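Local coordinates for L-hydantoinase (Arthrobacter aurescens, PDB 1GKR), which hydrolyses the ring of 5-substituted hydantoins, preferring aryl over alkyl derivatives, with two zinc ions per subunit and an enantioselectivity that depends on the substrate, at residues Met1-Ser13 against Ala20-Ile32. Sequence-based numbering, arbitrary orientation.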
ATOM      1  N   MET A   1       2.676  43.953 -40.693  1.00 61.57           N
ATOM      2  CA  MET A   1       3.961  43.409 -40.165  1.00 60.54           C
ATOM      3  C   MET A   1       3.800  42.975 -38.715  1.00 56.97           C
ATOM      4  O   MET A   1       2.684  42.769 -38.245  1.00 58.78           O
ATOM      5  CB  MET A   1       5.062  44.461 -40.273  1.00 64.94           C
ATOM      6  CG  MET A   1       4.715  45.782 -39.610  1.00 70.67           C
ATOM      7  SD  MET A   1       5.986  47.038 -39.890  1.00 78.54           S
ATOM      8  CE  MET A   1       6.828  47.045 -38.308  1.00 77.20           C
ATOM      9  N   PHE A   2       4.913  42.851 -38.000  1.00 51.04           N
ATOM     10  CA  PHE A   2       4.870  42.408 -36.610  1.00 45.07           C
ATOM     11  C   PHE A   2       5.186  43.508 -35.610  1.00 41.18           C
ATOM     12  O   PHE A   2       6.027  44.368 -35.867  1.00 39.61           O
ATOM     13  CB  PHE A   2       5.829  41.227 -36.426  1.00 44.85           C
ATOM     14  CG  PHE A   2       5.414  39.994 -37.186  1.00 42.53           C
ATOM     15  CD1 PHE A   2       4.302  39.256 -36.789  1.00 42.21           C
ATOM     16  CD2 PHE A   2       6.108  39.592 -38.315  1.00 40.84           C
ATOM     17  CE1 PHE A   2       3.890  38.141 -37.504  1.00 39.78           C
ATOM     18  CE2 PHE A   2       5.701  38.479 -39.033  1.00 38.84           C
ATOM     19  CZ  PHE A   2       4.589  37.754 -38.627  1.00 37.67           C
ATOM     20  N   ASP A   3       4.507  43.476 -34.466  1.00 37.00           N
ATOM     21  CA  ASP A   3       4.723  44.492 -33.449  1.00 32.97           C
ATOM     22  C   ASP A   3       6.103  44.352 -32.841  1.00 31.33           C
ATOM     23  O   ASP A   3       6.792  45.348 -32.630  1.00 33.43           O
ATOM     24  CB  ASP A   3       3.660  44.412 -32.347  1.00 34.28           C
ATOM     25  CG  ASP A   3       2.247  44.575 -32.882  1.00 35.49           C
ATOM     26  OD1 ASP A   3       2.065  45.329 -33.861  1.00 38.04           O
ATOM     27  OD2 ASP A   3       1.314  43.962 -32.320  1.00 34.70           O
ATOM     28  N   VAL A   4       6.517  43.124 -32.558  1.00 28.19           N
ATOM     29  CA  VAL A   4       7.837  42.903 -31.979  1.00 24.97           C
ATOM     30  C   VAL A   4       8.345  41.503 -32.264  1.00 25.31           C
ATOM     31  O   VAL A   4       7.564  40.561 -32.404  1.00 25.57           O
ATOM     32  CB  VAL A   4       7.833  43.145 -30.439  1.00 22.09           C
ATOM     33  CG1 VAL A   4       6.707  42.395 -29.807  1.00 19.91           C
ATOM     34  CG2 VAL A   4       9.156  42.700 -29.818  1.00 20.66           C
ATOM     35  N   ILE A   5       9.663  41.387 -32.369  1.00 23.74           N
ATOM     36  CA  ILE A   5      10.321  40.119 -32.611  1.00 24.16           C
ATOM     37  C   ILE A   5      11.417  39.950 -31.578  1.00 25.42           C
ATOM     38  O   ILE A   5      12.269  40.827 -31.407  1.00 26.45           O
ATOM     39  CB  ILE A   5      10.966  40.061 -34.009  1.00 25.94           C
ATOM     40  CG1 ILE A   5       9.890  39.843 -35.066  1.00 27.58           C
ATOM     41  CG2 ILE A   5      11.974  38.915 -34.088  1.00 26.23           C
ATOM     42  CD1 ILE A   5      10.444  39.801 -36.472  1.00 27.46           C
ATOM     43  N   VAL A   6      11.379  38.831 -30.866  1.00 24.26           N
ATOM     44  CA  VAL A   6      12.400  38.539 -29.872  1.00 22.71           C
ATOM     45  C   VAL A   6      13.211  37.465 -30.562  1.00 25.94           C
ATOM     46  O   VAL A   6      12.707  36.364 -30.799  1.00 25.46           O
ATOM     47  CB  VAL A   6      11.801  37.958 -28.578  1.00 19.34           C
ATOM     48  CG1 VAL A   6      12.873  37.870 -27.521  1.00 14.07           C
ATOM     49  CG2 VAL A   6      10.634  38.812 -28.104  1.00 13.33           C
ATOM     50  N   LYS A   7      14.451  37.772 -30.920  1.00 28.45           N
ATOM     51  CA  LYS A   7      15.233  36.763 -31.601  1.00 29.82           C
ATOM     52  C   LYS A   7      16.403  36.172 -30.850  1.00 27.78           C
ATOM     53  O   LYS A   7      16.896  36.752 -29.878  1.00 26.63           O
ATOM     54  CB  LYS A   7      15.673  37.266 -32.977  1.00 34.71           C
ATOM     55  CG  LYS A   7      16.300  38.621 -33.045  1.00 39.21           C
ATOM     56  CD  LYS A   7      16.274  39.062 -34.511  1.00 48.40           C
ATOM     57  CE  LYS A   7      17.223  40.223 -34.775  1.00 57.42           C
ATOM     58  NZ  LYS A   7      18.656  39.880 -34.464  1.00 61.53           N
ATOM     59  N   ASN A   8      16.814  34.992 -31.314  1.00 26.04           N
ATOM     60  CA  ASN A   8      17.906  34.234 -30.729  1.00 25.94           C
ATOM     61  C   ASN A   8      17.517  33.817 -29.335  1.00 24.27           C
ATOM     62  O   ASN A   8      18.244  34.051 -28.370  1.00 22.88           O
ATOM     63  CB  ASN A   8      19.181  35.065 -30.697  1.00 29.52           C
ATOM     64  CG  ASN A   8      19.538  35.593 -32.059  1.00 34.15           C
ATOM     65  OD1 ASN A   8      19.574  34.838 -33.032  1.00 37.91           O
ATOM     66  ND2 ASN A   8      19.797  36.895 -32.148  1.00 37.47           N
ATOM     67  N   CYS A   9      16.347  33.205 -29.240  1.00 22.08           N
ATOM     68  CA  CYS A   9      15.849  32.749 -27.960  1.00 23.22           C
ATOM     69  C   CYS A   9      16.192  31.296 -27.795  1.00 23.40           C
ATOM     70  O   CYS A   9      16.189  30.545 -28.762  1.00 24.12           O
ATOM     71  CB  CYS A   9      14.327  32.840 -27.892  1.00 21.63           C
ATOM     72  SG  CYS A   9      13.615  34.442 -28.142  1.00 23.63           S
ATOM     73  N   ARG A  10      16.499  30.906 -26.569  1.00 24.33           N
ATOM     74  CA  ARG A  10      16.736  29.508 -26.267  1.00 22.71           C
ATOM     75  C   ARG A  10      15.482  29.306 -25.418  1.00 19.11           C
ATOM     76  O   ARG A  10      15.492  29.402 -24.196  1.00 18.31           O
ATOM     77  CB  ARG A  10      18.020  29.324 -25.467  1.00 25.93           C
ATOM     78  CG  ARG A  10      18.720  28.030 -25.803  1.00 35.40           C
ATOM     79  CD  ARG A  10      19.935  27.807 -24.931  1.00 47.63           C
ATOM     80  NE  ARG A  10      21.016  28.716 -25.281  1.00 56.25           N
ATOM     81  CZ  ARG A  10      21.774  28.575 -26.362  1.00 61.46           C
ATOM     82  NH1 ARG A  10      21.563  27.552 -27.187  1.00 63.41           N
ATOM     83  NH2 ARG A  10      22.734  29.459 -26.624  1.00 61.19           N
ATOM     84  N   LEU A  11      14.387  29.097 -26.130  1.00 17.16           N
ATOM     85  CA  LEU A  11      13.050  28.945 -25.583  1.00 18.65           C
ATOM     86  C   LEU A  11      12.827  27.675 -24.769  1.00 19.19           C
ATOM     87  O   LEU A  11      12.970  26.569 -25.289  1.00 23.11           O
ATOM     88  CB  LEU A  11      12.088  29.020 -26.761  1.00 20.47           C
ATOM     89  CG  LEU A  11      10.585  28.940 -26.607  1.00 27.67           C
ATOM     90  CD1 LEU A  11      10.117  29.803 -25.448  1.00 32.41           C
ATOM     91  CD2 LEU A  11       9.971  29.409 -27.923  1.00 28.06           C
ATOM     92  N   VAL A  12      12.468  27.819 -23.494  1.00 16.75           N
ATOM     93  CA  VAL A  12      12.258  26.636 -22.660  1.00 15.06           C
ATOM     94  C   VAL A  12      10.811  26.333 -22.291  1.00 16.80           C
ATOM     95  O   VAL A  12      10.019  27.230 -21.980  1.00 18.46           O
ATOM     96  CB  VAL A  12      13.146  26.679 -21.370  1.00 13.50           C
ATOM     97  CG1 VAL A  12      13.721  28.041 -21.182  1.00 11.68           C
ATOM     98  CG2 VAL A  12      12.362  26.245 -20.154  1.00  9.26           C
ATOM     99  N   SER A  13      10.471  25.050 -22.372  1.00 15.56           N
ATOM    100  CA  SER A  13       9.137  24.566 -22.044  1.00 16.78           C
ATOM    101  C   SER A  13       9.372  23.389 -21.117  1.00 15.40           C
ATOM    102  O   SER A  13      10.517  23.040 -20.857  1.00 14.81           O
ATOM    103  CB  SER A  13       8.390  24.117 -23.296  1.00 17.43           C
ATOM    104  OG  SER A  13       8.966  22.937 -23.829  1.00 29.67           O
ATOM    105  N   ALA A  20      14.762  29.285 -31.334  1.00 17.38           N
ATOM    106  CA  ALA A  20      13.954  29.977 -32.323  1.00 18.44           C
ATOM    107  C   ALA A  20      13.727  31.443 -32.005  1.00 20.14           C
ATOM    108  O   ALA A  20      14.262  31.980 -31.035  1.00 21.58           O
ATOM    109  CB  ALA A  20      12.624  29.284 -32.470  1.00 18.39           C
ATOM    110  N   ASP A  21      12.934  32.089 -32.848  1.00 19.36           N
ATOM    111  CA  ASP A  21      12.594  33.486 -32.664  1.00 20.97           C
ATOM    112  C   ASP A  21      11.085  33.573 -32.477  1.00 24.26           C
ATOM    113  O   ASP A  21      10.324  32.786 -33.068  1.00 24.75           O
ATOM    114  CB  ASP A  21      12.992  34.316 -33.886  1.00 21.85           C
ATOM    115  CG  ASP A  21      14.491  34.379 -34.097  1.00 24.07           C
ATOM    116  OD1 ASP A  21      15.251  33.938 -33.200  1.00 25.57           O
ATOM    117  OD2 ASP A  21      14.906  34.881 -35.168  1.00 21.57           O
ATOM    118  N   ILE A  22      10.652  34.539 -31.668  1.00 24.18           N
ATOM    119  CA  ILE A  22       9.234  34.727 -31.407  1.00 23.64           C
ATOM    120  C   ILE A  22       8.733  36.002 -32.052  1.00 22.84           C
ATOM    121  O   ILE A  22       9.298  37.075 -31.862  1.00 22.93           O
ATOM    122  CB  ILE A  22       8.955  34.772 -29.895  1.00 25.18           C
ATOM    123  CG1 ILE A  22       9.471  33.488 -29.250  1.00 24.02           C
ATOM    124  CG2 ILE A  22       7.465  34.906 -29.640  1.00 22.82           C
ATOM    125  CD1 ILE A  22       9.478  33.520 -27.765  1.00 28.47           C
ATOM    126  N   LEU A  23       7.673  35.853 -32.836  1.00 24.37           N
ATOM    127  CA  LEU A  23       7.041  36.957 -33.547  1.00 23.77           C
ATOM    128  C   LEU A  23       5.736  37.213 -32.832  1.00 24.25           C
ATOM    129  O   LEU A  23       4.884  36.312 -32.745  1.00 23.78           O
ATOM    130  CB  LEU A  23       6.702  36.571 -34.991  1.00 24.71           C
ATOM    131  CG  LEU A  23       7.731  36.028 -35.984  1.00 24.23           C
ATOM    132  CD1 LEU A  23       8.499  37.162 -36.608  1.00 23.13           C
ATOM    133  CD2 LEU A  23       8.648  35.037 -35.285  1.00 22.50           C
ATOM    134  N   VAL A  24       5.569  38.430 -32.323  1.00 23.01           N
ATOM    135  CA  VAL A  24       4.343  38.765 -31.632  1.00 20.73           C
ATOM    136  C   VAL A  24       3.566  39.872 -32.322  1.00 21.38           C
ATOM    137  O   VAL A  24       4.133  40.840 -32.842  1.00 19.60           O
ATOM    138  CB  VAL A  24       4.624  39.114 -30.135  1.00 19.23           C
ATOM    139  CG1 VAL A  24       6.095  39.258 -29.916  1.00 14.79           C
ATOM    140  CG2 VAL A  24       3.873  40.366 -29.714  1.00 17.33           C
ATOM    141  N   LYS A  25       2.254  39.682 -32.359  1.00 22.45           N
ATOM    142  CA  LYS A  25       1.356  40.651 -32.953  1.00 26.39           C
ATOM    143  C   LYS A  25       0.048  40.704 -32.164  1.00 26.57           C
ATOM    144  O   LYS A  25      -0.519  39.672 -31.793  1.00 24.37           O
ATOM    145  CB  LYS A  25       1.075  40.305 -34.413  1.00 29.59           C
ATOM    146  CG  LYS A  25       0.148  41.294 -35.076  1.00 36.29           C
ATOM    147  CD  LYS A  25       0.190  41.186 -36.584  1.00 45.00           C
ATOM    148  CE  LYS A  25      -0.593  42.334 -37.225  1.00 49.75           C
ATOM    149  NZ  LYS A  25      -0.484  42.325 -38.718  1.00 54.49           N
ATOM    150  N   ASP A  26      -0.415  41.922 -31.913  1.00 27.75           N
ATOM    151  CA  ASP A  26      -1.643  42.159 -31.166  1.00 29.60           C
ATOM    152  C   ASP A  26      -1.610  41.488 -29.804  1.00 27.96           C
ATOM    153  O   ASP A  26      -2.606  40.908 -29.366  1.00 26.34           O
ATOM    154  CB  ASP A  26      -2.871  41.691 -31.952  1.00 35.43           C
ATOM    155  CG  ASP A  26      -3.080  42.485 -33.235  1.00 44.02           C
ATOM    156  OD1 ASP A  26      -2.995  43.737 -33.189  1.00 47.41           O
ATOM    157  OD2 ASP A  26      -3.332  41.860 -34.294  1.00 48.74           O
ATOM    158  N   GLY A  27      -0.447  41.569 -29.155  1.00 25.56           N
ATOM    159  CA  GLY A  27      -0.274  41.020 -27.823  1.00 24.39           C
ATOM    160  C   GLY A  27      -0.135  39.519 -27.669  1.00 26.31           C
ATOM    161  O   GLY A  27      -0.004  39.026 -26.552  1.00 26.20           O
ATOM    162  N   LYS A  28      -0.168  38.775 -28.766  1.00 26.74           N
ATOM    163  CA  LYS A  28      -0.032  37.334 -28.659  1.00 24.91           C
ATOM    164  C   LYS A  28       1.046  36.810 -29.577  1.00 21.84           C
ATOM    165  O   LYS A  28       1.505  37.507 -30.476  1.00 20.97           O
ATOM    166  CB  LYS A  28      -1.365  36.666 -28.963  1.00 25.76           C
ATOM    167  CG  LYS A  28      -2.347  37.600 -29.604  1.00 32.53           C
ATOM    168  CD  LYS A  28      -3.725  36.981 -29.720  1.00 38.27           C
ATOM    169  CE  LYS A  28      -4.349  36.778 -28.357  1.00 41.92           C
ATOM    170  NZ  LYS A  28      -5.757  36.297 -28.486  1.00 48.57           N
ATOM    171  N   VAL A  29       1.478  35.585 -29.326  1.00 21.03           N
ATOM    172  CA  VAL A  29       2.496  34.981 -30.167  1.00 18.88           C
ATOM    173  C   VAL A  29       1.845  34.725 -31.519  1.00 19.35           C
ATOM    174  O   VAL A  29       0.843  34.012 -31.611  1.00 19.54           O
ATOM    175  CB  VAL A  29       2.989  33.647 -29.581  1.00 15.52           C
ATOM    176  CG1 VAL A  29       4.014  33.022 -30.500  1.00 14.46           C
ATOM    177  CG2 VAL A  29       3.589  33.876 -28.210  1.00 12.62           C
ATOM    178  N   ALA A  30       2.404  35.320 -32.564  1.00 18.52           N
ATOM    179  CA  ALA A  30       1.861  35.147 -33.901  1.00 18.10           C
ATOM    180  C   ALA A  30       2.613  34.034 -34.630  1.00 19.07           C
ATOM    181  O   ALA A  30       2.063  33.365 -35.515  1.00 19.18           O
ATOM    182  CB  ALA A  30       1.974  36.443 -34.666  1.00 17.54           C
ATOM    183  N   ALA A  31       3.870  33.827 -34.243  1.00 17.87           N
ATOM    184  CA  ALA A  31       4.684  32.802 -34.871  1.00 16.51           C
ATOM    185  C   ALA A  31       5.960  32.495 -34.109  1.00 16.65           C
ATOM    186  O   ALA A  31       6.453  33.306 -33.325  1.00 17.50           O
ATOM    187  CB  ALA A  31       5.039  33.234 -36.266  1.00 13.59           C
ATOM    188  N   ILE A  32       6.479  31.300 -34.349  1.00 15.57           N
ATOM    189  CA  ILE A  32       7.735  30.856 -33.764  1.00 16.70           C
ATOM    190  C   ILE A  32       8.487  30.306 -34.959  1.00 18.77           C
ATOM    191  O   ILE A  32       8.001  29.404 -35.649  1.00 19.42           O
ATOM    192  CB  ILE A  32       7.533  29.739 -32.751  1.00 15.31           C
ATOM    193  CG1 ILE A  32       6.642  30.250 -31.618  1.00 16.36           C
ATOM    194  CG2 ILE A  32       8.889  29.253 -32.245  1.00 10.05           C
ATOM    195  CD1 ILE A  32       6.337  29.219 -30.569  1.00 18.06           C
TER
HETATM  196  O   HOH W   1       1.621  43.290 -29.701  1.00 19.66           O
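V4-V6 runs antiparallel to I22-V24. V24 N meets V4 O at 2.9 Å almost head-on, and V6 and I22 exchange two backbone bonds; beta-branched residues suit these extended positions. Beyond V6 the chain turns a corner at N8, in the left-handed conformation asparagine tolerates, and the register slips by one, a beta bulge, before C9 pairs with A20.

Carboxylates bind the backbone at both ends. D21 OD1 accepts N8 N at 2.7 Å, from 42° above the carboxylate plane, while its OD2 is hydrogen-bonded to T36 OG1. D3 OD2 takes D26 N at 2.7 Å and a water that bridges to G27 N, tying the N-terminal segment to the type I' turn K25-K28, where G27 suits the positive phi.

Apolar side chains line both faces. F2 CG stands anti to the carbonyl carbon (chi1 -66°), which turns one ring face to L23, whose CB makes a CH-pi contact 4.1 Å from the centroid. On the opposite face the L11 side chain crosses that of I22 at about a right angle, CD2 to CD1 4.1 Å.

A31 and I32 pair antiparallel with a strand of a second subunit, extending the sheet. Such a beta-sheet domain beside the metal-bearing TIM barrel is characteristic of hydantoinases.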